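Local coordinates for protein 1d10 (Caenorhabditis elegans, PDB 1T9F) that is of unknown function but folds as a beta-trefoil built of MIR repeats, as in the SDF2-like proteins, at residues A[14-17]-A[22-25]; A[56-61]-A[114-119]; A[75-80]-A[84-89]. All blocks are in the same frame, centred on the assembly; numbering follows the deposited sequence.

In the fold
Contacts 1 and 3 repeat one arrangement, each joining a strand of the six-stranded antiparallel barrel (12-17 or 74-79) to the following strand (23-27 or 85-89), of the second sheet. Their centres lie about 14 Å apart, and they meet inside, where Phe-15 CZ packs 3.4 Å from Leu-77 CD2. Contact 2 is about 9 Å from contact 3, which it touches where Trp-117 O meets Ile-75 N, and 19 Å from contact 1, centre to centre. It links the chain leaving strand 53-57 to that entering 117-120, the barrel neighbours of strand 74-79. Contact 1 comes first along the chain; contact 3 falls between the halves of contact 2, so local and distant pairings build one trefoil.

Contact 1 (A[14-17]-A[22-25]); sequences KFIN and SRLH
Ile-16 and Arg-23 form the single beta bridge here, and backbone hydrogen bonds fix the strands on its two sides. Leu-24 N donates to Phe-15 O at 2.8 Å, and Asn-17 N reaches Ser-22 O over the same length of 2.8 Å. Both are nearly straight. The same two carbonyls also receive CA-H...O contacts, from Arg-23 CA and Ile-16 CA. The N-to-C directions of the two short segments stand at 123°, well short of antiparallel, and where the strands separate past the bonded pair a water takes over: it accepts from Phe-15 N at 2.7 Å and donates to Leu-24 O.

Side-chain packing divides by face. On one, Ile-16 and Arg-23 run alongside each other; the CD1 methyl of Ile-16 lies over a face of the guanidinium near its rim, 3.6 Å from Arg-23 NH2. A bend at chi2 (84°) turns the arginine along the isoleucine. Lys-14 crosses the arginine at a slant, its CD 3.7 Å from Arg-23 NH1, while the lysine ammonium is paired with Asp-47, which probably eases the nearness of two positive charges. On the other face, CB of Phe-15 touches CB of Leu-24, and the phenylalanine ring continues inward to Val-174.

A barrel strand whose successor turns off into a second sheet is characteristic of the beta-trefoil fold of MIR domains.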
loop_
_atom_site.group_PDB
_atom_site.type_symbol
_atom_site.label_atom_id
_atom_site.label_comp_id
_atom_site.label_asym_id
_atom_site.label_seq_id
_atom_site.Cartn_x
_atom_site.Cartn_y
_atom_site.Cartn_z
ATOM N N LYS A 14 -1.995 -7.052 6.936
ATOM C CA LYS A 14 -0.644 -6.802 6.452
ATOM C C LYS A 14 -0.596 -7.095 4.960
ATOM O O LYS A 14 -1.272 -8.007 4.482
ATOM C CB LYS A 14 0.359 -7.718 7.159
ATOM C CG LYS A 14 0.419 -7.561 8.663
ATOM C CD LYS A 14 1.068 -8.792 9.286
ATOM C CE LYS A 14 1.049 -8.731 10.797
ATOM N NZ LYS A 14 1.215 -10.094 11.395
ATOM N N PHE A 15 0.196 -6.316 4.230
ATOM C CA PHE A 15 0.367 -6.501 2.796
ATOM C C PHE A 15 1.770 -7.051 2.579
ATOM O O PHE A 15 2.761 -6.353 2.799
ATOM C CB PHE A 15 0.202 -5.174 2.048
ATOM C CG PHE A 15 -1.221 -4.677 2.008
ATOM C CD1 PHE A 15 -1.799 -4.088 3.128
ATOM C CD2 PHE A 15 -1.997 -4.853 0.870
ATOM C CE1 PHE A 15 -3.130 -3.689 3.114
ATOM C CE2 PHE A 15 -3.332 -4.460 0.844
ATOM C CZ PHE A 15 -3.900 -3.879 1.968
ATOM N N ILE A 16 1.847 -8.304 2.144
ATOM C CA ILE A 16 3.132 -8.961 1.926
ATOM C C ILE A 16 3.522 -9.003 0.447
ATOM O O ILE A 16 2.720 -9.390 -0.405
ATOM C CB ILE A 16 3.092 -10.409 2.466
ATOM C CG1 ILE A 16 2.747 -10.391 3.959
ATOM C CG2 ILE A 16 4.436 -11.107 2.220
ATOM C CD1 ILE A 16 2.652 -11.767 4.564
ATOM N N ASN A 17 4.752 -8.612 0.134
ATOM C CA ASN A 17 5.170 -8.655 -1.259
ATOM C C ASN A 17 5.413 -10.108 -1.645
ATOM O O ASN A 17 6.262 -10.794 -1.067
ATOM C CB ASN A 17 6.419 -7.805 -1.479
ATOM C CG ASN A 17 6.757 -7.657 -2.947
ATOM O OD1 ASN A 17 7.463 -8.480 -3.515
ATOM N ND2 ASN A 17 6.238 -6.609 -3.572
ATOM N N SER A 22 8.540 -9.314 2.038
ATOM C CA SER A 22 8.542 -8.166 2.946
ATOM C C SER A 22 7.131 -7.587 3.124
ATOM O O SER A 22 6.285 -7.716 2.236
ATOM C CB SER A 22 9.482 -7.088 2.407
ATOM O OG SER A 22 9.153 -6.748 1.073
ATOM N N ARG A 23 6.884 -6.950 4.268
ATOM C CA ARG A 23 5.572 -6.376 4.559
ATOM C C ARG A 23 5.529 -4.871 4.372
ATOM O O ARG A 23 6.452 -4.168 4.790
ATOM C CB ARG A 23 5.149 -6.691 5.995
ATOM C CG ARG A 23 4.827 -8.143 6.258
ATOM C CD ARG A 23 6.074 -8.946 6.560
ATOM N NE ARG A 23 5.800 -10.381 6.582
ATOM C CZ ARG A 23 4.976 -10.977 7.435
ATOM N NH1 ARG A 23 4.333 -10.268 8.355
ATOM N NH2 ARG A 23 4.793 -12.288 7.362
ATOM N N LEU A 24 4.455 -4.381 3.752
ATOM C CA LEU A 24 4.288 -2.939 3.531
ATOM C C LEU A 24 4.386 -2.317 4.909
ATOM O O LEU A 24 3.791 -2.823 5.874
ATOM C CB LEU A 24 2.935 -2.636 2.887
ATOM C CG LEU A 24 2.779 -1.193 2.393
ATOM C CD1 LEU A 24 3.856 -0.874 1.382
ATOM C CD2 LEU A 24 1.404 -1.011 1.774
ATOM N N HIS A 25 5.086 -1.192 5.003
ATOM C CA HIS A 25 5.355 -0.626 6.319
ATOM C C HIS A 25 5.517 0.891 6.316
ATOM O O HIS A 25 5.832 1.504 5.286
ATOM C CB HIS A 25 6.653 -1.310 6.790
ATOM C CG HIS A 25 7.098 -0.968 8.180
ATOM N ND1 HIS A 25 7.921 0.102 8.456
ATOM C CD2 HIS A 25 6.927 -1.622 9.355
ATOM C CE1 HIS A 25 8.241 0.091 9.739
ATOM N NE2 HIS A 25 7.651 -0.945 10.306
HETATM O O HOH W 1 1.926 -5.003 5.829
#

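Contact 2 (A[56-61]-A[114-119]); sequences FPALNA and GDDWTV
Asp-116 and Leu-59 make a side-chain-to-backbone contact, in which a carboxylate at the entrance to strand 117-120 accepts one amide of a turn that follows strand 53-57 directly and the next through a water. The touching surface is small, and polar bonds define it. Leu-59 N donates to Asp-116 OD1 at 2.8 Å, almost straight at 170°, and the oxygen accepts through its syn lone pair, on the side of its partner oxygen. That partner, Asp-116 OD2, takes up the next amide indirectly: a water donates to OD2 at 2.7 Å and accepts from Asn-60 N at 3.0 Å. Both carboxylate oxygens are thus engaged by successive residues of one turn, which should restrict rotation of the group about its CB-CG bond.

The turn is of type I, running from Ala-58 to Ala-61 and closed by Ala-61 N donating to Ala-58 O. Its two central N-H groups, those of Leu-59 and Asn-60, are the ones supplied by the aspartate and its water. Carbon contacts flank the bond: Leu-59 CB rests 3.6 Å from Asp-116 OD1, and Ala-58 CB approaches the same oxygen at 3.8 Å. With its CG opposite the carbonyl carbon (chi1 -70°), Asp-116 extends its carboxylate across to the turn.

Strand 74-79 runs between the two barrel strands involved, its Arg-76 pairing through the backbone with Phe-56 and its Ile-75 with Trp-117. Asp-116 itself joins Ala-137 by a backbone bond just past strand 131-136, while Leu-59 leans on Thr-113.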
loop_
_atom_site.group_PDB
_atom_site.type_symbol
_atom_site.label_atom_id
_atom_site.label_comp_id
_atom_site.label_asym_id
_atom_site.label_seq_id
_atom_site.Cartn_x
_atom_site.Cartn_y
_atom_site.Cartn_z
ATOM N N PHE A 56 -9.950 1.318 3.758
ATOM C CA PHE A 56 -10.998 2.335 3.781
ATOM C C PHE A 56 -11.660 2.428 2.409
ATOM O O PHE A 56 -11.044 2.095 1.396
ATOM C CB PHE A 56 -10.408 3.714 4.102
ATOM C CG PHE A 56 -10.420 4.063 5.562
ATOM C CD1 PHE A 56 -9.671 3.337 6.474
ATOM C CD2 PHE A 56 -11.183 5.131 6.022
ATOM C CE1 PHE A 56 -9.674 3.669 7.829
ATOM C CE2 PHE A 56 -11.196 5.474 7.381
ATOM C CZ PHE A 56 -10.439 4.740 8.281
ATOM N N PRO A 57 -12.924 2.883 2.356
ATOM C CA PRO A 57 -13.574 2.995 1.045
ATOM C C PRO A 57 -12.870 4.135 0.317
ATOM O O PRO A 57 -12.147 4.911 0.948
ATOM C CB PRO A 57 -15.022 3.324 1.404
ATOM C CG PRO A 57 -14.879 4.102 2.687
ATOM C CD PRO A 57 -13.833 3.306 3.439
ATOM N N ALA A 58 -13.058 4.229 -0.997
ATOM C CA ALA A 58 -12.423 5.283 -1.786
ATOM C C ALA A 58 -12.800 6.661 -1.243
ATOM O O ALA A 58 -13.804 6.797 -0.543
ATOM C CB ALA A 58 -12.836 5.157 -3.247
ATOM N N LEU A 59 -12.001 7.675 -1.568
ATOM C CA LEU A 59 -12.259 9.035 -1.083
ATOM C C LEU A 59 -13.705 9.483 -1.237
ATOM O O LEU A 59 -14.295 10.027 -0.302
ATOM C CB LEU A 59 -11.356 10.054 -1.782
ATOM C CG LEU A 59 -11.616 11.506 -1.347
ATOM C CD1 LEU A 59 -11.230 11.678 0.114
ATOM C CD2 LEU A 59 -10.819 12.467 -2.214
ATOM N N ASN A 60 -14.285 9.262 -2.409
ATOM C CA ASN A 60 -15.665 9.691 -2.626
ATOM C C ASN A 60 -16.684 8.556 -2.578
ATOM O O ASN A 60 -17.723 8.605 -3.239
ATOM C CB ASN A 60 -15.767 10.450 -3.951
ATOM C CG ASN A 60 -14.932 11.724 -3.951
ATOM O OD1 ASN A 60 -15.094 12.585 -3.080
ATOM N ND2 ASN A 60 -14.034 11.847 -4.923
ATOM N N ALA A 61 -16.382 7.541 -1.776
ATOM C CA ALA A 61 -17.261 6.395 -1.617
ATOM C C ALA A 61 -17.521 6.173 -0.136
ATOM O O ALA A 61 -17.019 6.907 0.711
ATOM C CB ALA A 61 -16.621 5.153 -2.224
ATOM N N GLY A 114 -5.522 11.615 -4.094
ATOM C CA GLY A 114 -4.199 11.020 -4.177
ATOM C C GLY A 114 -4.050 9.769 -3.319
ATOM O O GLY A 114 -3.060 9.045 -3.450
ATOM N N ASP A 115 -5.020 9.515 -2.444
ATOM C CA ASP A 115 -4.985 8.349 -1.564
ATOM C C ASP A 115 -5.699 7.130 -2.159
ATOM O O ASP A 115 -5.638 6.042 -1.580
ATOM C CB ASP A 115 -5.637 8.661 -0.205
ATOM C CG ASP A 115 -4.897 9.743 0.581
ATOM O OD1 ASP A 115 -3.661 9.839 0.455
ATOM O OD2 ASP A 115 -5.562 10.481 1.344
ATOM N N ASP A 116 -6.369 7.317 -3.303
ATOM C CA ASP A 116 -7.115 6.234 -3.948
ATOM C C ASP A 116 -6.271 5.241 -4.752
ATOM O O ASP A 116 -5.463 5.630 -5.594
ATOM C CB ASP A 116 -8.201 6.796 -4.882
ATOM C CG ASP A 116 -9.351 7.463 -4.134
ATOM O OD1 ASP A 116 -9.599 7.126 -2.952
ATOM O OD2 ASP A 116 -10.026 8.322 -4.749
ATOM N N TRP A 117 -6.492 3.955 -4.498
ATOM C CA TRP A 117 -5.791 2.884 -5.198
ATOM C C TRP A 117 -6.805 1.873 -5.735
ATOM O O TRP A 117 -7.708 1.450 -5.010
ATOM C CB TRP A 117 -4.826 2.151 -4.263
ATOM C CG TRP A 117 -3.740 3.018 -3.704
ATOM C CD1 TRP A 117 -3.839 3.865 -2.640
ATOM C CD2 TRP A 117 -2.394 3.130 -4.183
ATOM N NE1 TRP A 117 -2.640 4.496 -2.422
ATOM C CE2 TRP A 117 -1.735 4.067 -3.354
ATOM C CE3 TRP A 117 -1.682 2.533 -5.228
ATOM C CZ2 TRP A 117 -0.397 4.421 -3.538
ATOM C CZ3 TRP A 117 -0.344 2.885 -5.412
ATOM C CH2 TRP A 117 0.282 3.822 -4.569
ATOM N N THR A 118 -6.653 1.494 -6.999
ATOM C CA THR A 118 -7.548 0.524 -7.611
ATOM C C THR A 118 -7.038 -0.865 -7.285
ATOM O O THR A 118 -5.856 -1.157 -7.476
ATOM C CB THR A 118 -7.588 0.682 -9.139
ATOM O OG1 THR A 118 -8.037 1.998 -9.470
ATOM C CG2 THR A 118 -8.541 -0.337 -9.756
ATOM N N VAL A 119 -7.913 -1.718 -6.776
ATOM C CA VAL A 119 -7.508 -3.072 -6.441
ATOM C C VAL A 119 -7.577 -3.921 -7.703
ATOM O O VAL A 119 -8.628 -4.029 -8.336
ATOM C CB VAL A 119 -8.415 -3.695 -5.371
ATOM C CG1 VAL A 119 -7.852 -5.036 -4.934
ATOM C CG2 VAL A 119 -8.522 -2.755 -4.173
HETATM O O HOH W 2 -12.740 8.462 -4.891
#

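Contact 3 (A[75-80]-A[84-89]); sequences IRLKHL and TFLHSH
The ring of Phe-85 is held between Arg-76 and Lys-78, two residues of the same face of strand 74-79. Lys-78 CB makes a CH-pi contact over one ring face, 4.1 Å from the centroid; NH1 of Arg-76 lies over the opposite face. Phe-85 CG stands opposite its carbonyl carbon (chi1 -80°), which sets the ring between the two chains. Nearer the backbone, Arg-76 CB meets CD2 of Phe-85 at 3.8 Å. On the inner face Leu-77 and Leu-86 lie alongside, the methyl CD1 of Leu-77 touching CD2 of Leu-86.

Beneath these side chains, Lys-78 and Phe-85 form the only beta bridge. Leu-86 N donates to Leu-77 O at 2.8 Å, and His-79 N to Thr-84 O, the latter donor tilted 31° from the carbonyl plane. Where the strands diverge, a water spans Leu-77 N and Leu-86 O.

An outer shell fixes the clamp. Arg-76 is held by Pro-57 O and Ser-111, Lys-78 forms a salt bridge with Glu-108, and Phe-56 meets the Phe-85 ring edge-to-face. Cutting Phe-85 back to an alanine is likely to open a gap between the Arg-76 and Lys-78 chains and cost Phe-56 one of its two edge-to-face ring contacts. Thr-82 binds both His-79 ND1 and Thr-84 OG1, tying the connection between the strands.

The same geometry recurs in 14-17 with 22-25, consistent with the internal repeat of a beta-trefoil.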
loop_
_atom_site.group_PDB
_atom_site.type_symbol
_atom_site.label_atom_id
_atom_site.label_comp_id
_atom_site.label_asym_id
_atom_site.label_seq_id
_atom_site.Cartn_x
_atom_site.Cartn_y
_atom_site.Cartn_z
ATOM N N ILE A 75 -9.779 1.857 -3.235
ATOM C CA ILE A 75 -9.760 1.847 -1.780
ATOM C C ILE A 75 -8.698 2.827 -1.334
ATOM O O ILE A 75 -7.989 3.404 -2.151
ATOM C CB ILE A 75 -9.375 0.474 -1.186
ATOM C CG1 ILE A 75 -7.962 0.076 -1.641
ATOM C CG2 ILE A 75 -10.399 -0.563 -1.576
ATOM C CD1 ILE A 75 -7.421 -1.193 -0.972
ATOM N N ARG A 76 -8.623 3.023 -0.026
ATOM C CA ARG A 76 -7.615 3.859 0.589
ATOM C C ARG A 76 -7.032 2.960 1.674
ATOM O O ARG A 76 -7.732 2.102 2.213
ATOM C CB ARG A 76 -8.241 5.116 1.201
ATOM C CG ARG A 76 -8.462 6.255 0.198
ATOM C CD ARG A 76 -9.037 7.486 0.889
ATOM N NE ARG A 76 -10.354 7.191 1.435
ATOM C CZ ARG A 76 -10.962 7.902 2.380
ATOM N NH1 ARG A 76 -10.370 8.969 2.898
ATOM N NH2 ARG A 76 -12.159 7.529 2.819
ATOM N N LEU A 77 -5.751 3.131 1.979
ATOM C CA LEU A 77 -5.115 2.311 2.996
ATOM C C LEU A 77 -4.557 3.200 4.097
ATOM O O LEU A 77 -3.649 4.000 3.869
ATOM C CB LEU A 77 -3.991 1.465 2.381
ATOM C CG LEU A 77 -4.426 0.277 1.514
ATOM C CD1 LEU A 77 -3.203 -0.385 0.876
ATOM C CD2 LEU A 77 -5.182 -0.735 2.382
ATOM N N LYS A 78 -5.116 3.050 5.291
ATOM C CA LYS A 78 -4.697 3.835 6.444
ATOM C C LYS A 78 -3.621 3.141 7.280
ATOM O O LYS A 78 -3.784 1.985 7.678
ATOM C CB LYS A 78 -5.915 4.119 7.323
ATOM C CG LYS A 78 -5.643 5.101 8.457
ATOM C CD LYS A 78 -6.891 5.303 9.288
ATOM C CE LYS A 78 -6.691 6.371 10.344
ATOM N NZ LYS A 78 -7.922 6.518 11.151
ATOM N N HIS A 79 -2.514 3.831 7.524
ATOM C CA HIS A 79 -1.453 3.273 8.348
ATOM C C HIS A 79 -1.929 3.492 9.782
ATOM O O HIS A 79 -2.027 4.633 10.246
ATOM C CB HIS A 79 -0.137 3.997 8.086
ATOM C CG HIS A 79 1.013 3.440 8.860
ATOM N ND1 HIS A 79 1.717 4.183 9.783
ATOM C CD2 HIS A 79 1.585 2.210 8.847
ATOM C CE1 HIS A 79 2.679 3.436 10.301
ATOM N NE2 HIS A 79 2.619 2.235 9.751
ATOM N N LEU A 80 -2.235 2.399 10.473
ATOM C CA LEU A 80 -2.780 2.467 11.823
ATOM C C LEU A 80 -2.042 3.273 12.873
ATOM O O LEU A 80 -2.653 4.092 13.554
ATOM C CB LEU A 80 -3.023 1.057 12.370
ATOM C CG LEU A 80 -4.298 0.341 11.920
ATOM C CD1 LEU A 80 -4.494 -0.900 12.776
ATOM C CD2 LEU A 80 -5.501 1.268 12.063
ATOM N N THR A 84 -1.980 8.071 8.891
ATOM C CA THR A 84 -1.786 8.551 7.530
ATOM C C THR A 84 -2.386 7.574 6.502
ATOM O O THR A 84 -2.871 6.499 6.866
ATOM C CB THR A 84 -0.292 8.694 7.230
ATOM O OG1 THR A 84 0.367 7.479 7.594
ATOM C CG2 THR A 84 0.322 9.854 8.012
ATOM N N PHE A 85 -2.341 7.953 5.225
ATOM C CA PHE A 85 -2.859 7.106 4.150
ATOM C C PHE A 85 -1.803 6.836 3.078
ATOM O O PHE A 85 -0.971 7.697 2.786
ATOM C CB PHE A 85 -4.088 7.753 3.483
ATOM C CG PHE A 85 -5.371 7.572 4.252
ATOM C CD1 PHE A 85 -5.774 8.510 5.196
ATOM C CD2 PHE A 85 -6.169 6.449 4.039
ATOM C CE1 PHE A 85 -6.952 8.336 5.921
ATOM C CE2 PHE A 85 -7.345 6.264 4.755
ATOM C CZ PHE A 85 -7.740 7.214 5.702
ATOM N N LEU A 86 -1.828 5.638 2.498
ATOM C CA LEU A 86 -0.884 5.303 1.441
ATOM C C LEU A 86 -1.167 6.340 0.355
ATOM O O LEU A 86 -2.296 6.447 -0.139
ATOM C CB LEU A 86 -1.163 3.904 0.912
ATOM C CG LEU A 86 -0.098 3.347 -0.020
ATOM C CD1 LEU A 86 1.231 3.213 0.741
ATOM C CD2 LEU A 86 -0.562 2.004 -0.557
ATOM N N HIS A 87 -0.138 7.073 -0.038
ATOM C CA HIS A 87 -0.303 8.167 -0.987
ATOM C C HIS A 87 0.710 8.176 -2.119
ATOM O O HIS A 87 1.825 7.672 -1.981
ATOM C CB HIS A 87 -0.171 9.476 -0.203
ATOM C CG HIS A 87 -0.588 10.700 -0.954
ATOM N ND1 HIS A 87 -1.879 11.186 -0.923
ATOM C CD2 HIS A 87 0.128 11.580 -1.694
ATOM C CE1 HIS A 87 -1.936 12.318 -1.604
ATOM N NE2 HIS A 87 -0.733 12.579 -2.082
ATOM N N SER A 88 0.305 8.738 -3.253
ATOM C CA SER A 88 1.221 8.879 -4.370
ATOM C C SER A 88 0.964 10.200 -5.072
ATOM O O SER A 88 -0.063 10.852 -4.857
ATOM C CB SER A 88 1.117 7.729 -5.357
ATOM O OG SER A 88 2.371 7.598 -6.015
ATOM N N HIS A 89 1.904 10.590 -5.918
ATOM C CA HIS A 89 1.818 11.869 -6.597
ATOM C C HIS A 89 2.983 12.019 -7.559
ATOM O O HIS A 89 3.764 11.086 -7.746
ATOM C CB HIS A 89 1.848 12.976 -5.545
ATOM C CG HIS A 89 2.754 12.678 -4.389
ATOM N ND1 HIS A 89 2.693 13.368 -3.199
ATOM C CD2 HIS A 89 3.743 11.763 -4.242
ATOM C CE1 HIS A 89 3.604 12.891 -2.369
ATOM N NE2 HIS A 89 4.254 11.915 -2.977
HETATM O O HOH W 3 -4.771 5.350 0.822
#